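PDB 4ZO4: dephospho-CoA kinase from Campylobacter jejuni subsp. jejuni serotype O:2, which probably catalyses the ATP-dependent phosphorylation of the 3'-hydroxyl of dephospho-CoA, the last step of coenzyme A biosynthesis. Local coordinates for residues Thr92-Arg97 with Phe122-Tyr127. Sequence-based numbering, arbitrary orientation.
Sequences THPKIR and FESGAY
Two first torsions set up this contact: H93 holds CG beside its backbone N (chi1 -71°), and E123 does likewise before running extended to its carboxylate, which lets ring and carboxylate meet. The result is a hydrogen bond from H93 NE2 to E123 OE1, fairly straight at 160°, whose 2.5 Å length is doubtful at this resolution, with OE1 near the ring plane at its edge. The carboxylate stands almost perpendicular to the imidazole (87°). The other oxygen, OE2, forms a salt bridge with K85 of the second subunit, so each carboxylate oxygen has a cationic or N-H partner.

Next in the chain, S124 lies against the helix: its CA is 4.3 Å from the CA of H93, and S124 OG touches H93 CD2 and I96 CD1, each 3.3 Å away, while hydrogen-bonding N80 ND2 of the second subunit. The CG2 methyl of I96 meets the F122 ring obliquely, 4.0 Å from CE1.

R97 leaves the helix with CG anti to its backbone N and bends at chi2, sending its chain past S124 O and G125. R97 NH1 thereby sits over one face of the Y127 ring, displaced toward the rim; R97 CZ is 4.8 Å from the ring centroid, evidence for an off-centre cation-pi interaction.

The contact thus joins helix 82-109 to the loop between the parallel strands 114-117 and 132-136 of this P-loop kinase fold. F122 also packs on helix 35-45 and, with Y127, on I100 further along helix 82-109.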
loop_
_atom_site.group_PDB
_atom_site.type_symbol
_atom_site.label_atom_id
_atom_site.label_comp_id
_atom_site.label_asym_id
_atom_site.label_seq_id
_atom_site.Cartn_x
_atom_site.Cartn_y
_atom_site.Cartn_z
ATOM N N THR A 92 18.494 0.284 0.295
ATOM C CA THR A 92 19.097 0.836 -0.920
ATOM C C THR A 92 18.820 2.322 -1.092
ATOM O O THR A 92 19.675 3.074 -1.500
ATOM C CB THR A 92 18.547 0.139 -2.175
ATOM O OG1 THR A 92 17.120 0.131 -2.138
ATOM C CG2 THR A 92 19.021 -1.279 -2.255
ATOM N N HIS A 93 17.596 2.732 -0.787
ATOM C CA HIS A 93 17.162 4.101 -0.993
ATOM C C HIS A 93 18.164 5.166 -0.539
ATOM O O HIS A 93 18.522 6.032 -1.336
ATOM C CB HIS A 93 15.795 4.368 -0.356
ATOM C CG HIS A 93 14.645 3.703 -1.050
ATOM N ND1 HIS A 93 13.363 3.699 -0.528
ATOM C CD2 HIS A 93 14.574 3.021 -2.217
ATOM C CE1 HIS A 93 12.553 3.071 -1.364
ATOM N NE2 HIS A 93 13.264 2.631 -2.386
ATOM N N PRO A 94 18.593 5.147 0.736
ATOM C CA PRO A 94 19.549 6.216 1.103
ATOM C C PRO A 94 20.924 6.107 0.389
ATOM O O PRO A 94 21.584 7.130 0.131
ATOM C CB PRO A 94 19.691 6.052 2.604
ATOM C CG PRO A 94 19.255 4.628 2.897
ATOM C CD PRO A 94 18.207 4.315 1.890
ATOM N N LYS A 95 21.330 4.895 0.038
ATOM C CA LYS A 95 22.590 4.665 -0.682
ATOM C C LYS A 95 22.518 5.129 -2.114
ATOM O O LYS A 95 23.501 5.663 -2.660
ATOM C CB LYS A 95 22.957 3.181 -0.675
ATOM C CG LYS A 95 23.460 2.716 0.659
ATOM C CD LYS A 95 23.455 1.201 0.756
ATOM C CE LYS A 95 23.872 0.694 2.138
ATOM N NZ LYS A 95 22.732 0.607 3.111
ATOM N N ILE A 96 21.361 4.928 -2.730
ATOM C CA ILE A 96 21.161 5.413 -4.099
ATOM C C ILE A 96 21.091 6.960 -4.098
ATOM O O ILE A 96 21.798 7.631 -4.869
ATOM C CB ILE A 96 19.932 4.768 -4.776
ATOM C CG1 ILE A 96 19.970 3.219 -4.731
ATOM C CG2 ILE A 96 19.933 5.144 -6.231
ATOM C CD1 ILE A 96 18.653 2.511 -5.036
ATOM N N ARG A 97 20.281 7.499 -3.188
ATOM C CA ARG A 97 20.097 8.929 -2.995
ATOM C C ARG A 97 21.399 9.710 -2.767
ATOM O O ARG A 97 21.558 10.809 -3.279
ATOM C CB ARG A 97 19.154 9.143 -1.814
ATOM C CG ARG A 97 18.884 10.591 -1.396
ATOM C CD ARG A 97 17.687 11.196 -2.122
ATOM N NE ARG A 97 17.538 12.628 -1.852
ATOM C CZ ARG A 97 16.751 13.451 -2.540
ATOM N NH1 ARG A 97 16.027 13.007 -3.566
ATOM N NH2 ARG A 97 16.691 14.736 -2.205
ATOM N N PHE A 122 11.036 6.359 -10.107
ATOM C CA PHE A 122 12.219 5.963 -9.364
ATOM C C PHE A 122 11.974 6.366 -7.968
ATOM O O PHE A 122 11.316 7.356 -7.729
ATOM C CB PHE A 122 13.438 6.723 -9.865
ATOM C CG PHE A 122 14.752 6.038 -9.624
ATOM C CD1 PHE A 122 15.749 6.679 -8.938
ATOM C CD2 PHE A 122 15.000 4.771 -10.139
ATOM C CE1 PHE A 122 16.971 6.075 -8.757
ATOM C CE2 PHE A 122 16.217 4.145 -9.945
ATOM C CZ PHE A 122 17.202 4.802 -9.250
ATOM N N GLU A 123 12.582 5.636 -7.047
ATOM C CA GLU A 123 12.160 5.623 -5.675
ATOM C C GLU A 123 12.959 6.498 -4.722
ATOM O O GLU A 123 12.383 7.189 -3.875
ATOM C CB GLU A 123 12.208 4.182 -5.169
ATOM C CG GLU A 123 11.030 3.330 -5.598
ATOM C CD GLU A 123 10.978 1.981 -4.890
ATOM O OE1 GLU A 123 11.956 1.600 -4.197
ATOM O OE2 GLU A 123 9.952 1.288 -5.029
ATOM N N SER A 124 14.276 6.458 -4.831
ATOM C CA SER A 124 15.120 6.788 -3.668
ATOM C C SER A 124 15.104 8.233 -3.128
ATOM O O SER A 124 15.958 8.606 -2.324
ATOM C CB SER A 124 16.541 6.320 -3.932
ATOM O OG SER A 124 16.537 4.904 -4.035
ATOM N N GLY A 125 14.114 9.025 -3.529
ATOM C CA GLY A 125 13.914 10.358 -2.985
ATOM C C GLY A 125 13.042 11.168 -3.919
ATOM O O GLY A 125 12.644 10.680 -4.990
ATOM N N ALA A 126 12.737 12.397 -3.504
ATOM C CA ALA A 126 11.984 13.347 -4.326
ATOM C C ALA A 126 12.969 14.264 -5.046
ATOM O O ALA A 126 13.431 15.265 -4.489
ATOM C CB ALA A 126 11.022 14.150 -3.466
ATOM N N TYR A 127 13.279 13.914 -6.294
ATOM C CA TYR A 127 14.339 14.578 -7.061
ATOM C C TYR A 127 13.897 15.850 -7.795
ATOM O O TYR A 127 14.706 16.481 -8.472
ATOM C CB TYR A 127 14.937 13.583 -8.066
ATOM C CG TYR A 127 15.605 12.371 -7.417
ATOM C CD1 TYR A 127 16.929 12.430 -6.973
ATOM C CD2 TYR A 127 14.911 11.159 -7.255
ATOM C CE1 TYR A 127 17.542 11.328 -6.393
ATOM C CE2 TYR A 127 15.513 10.049 -6.659
ATOM C CZ TYR A 127 16.828 10.139 -6.238
ATOM O OH TYR A 127 17.435 9.057 -5.658
#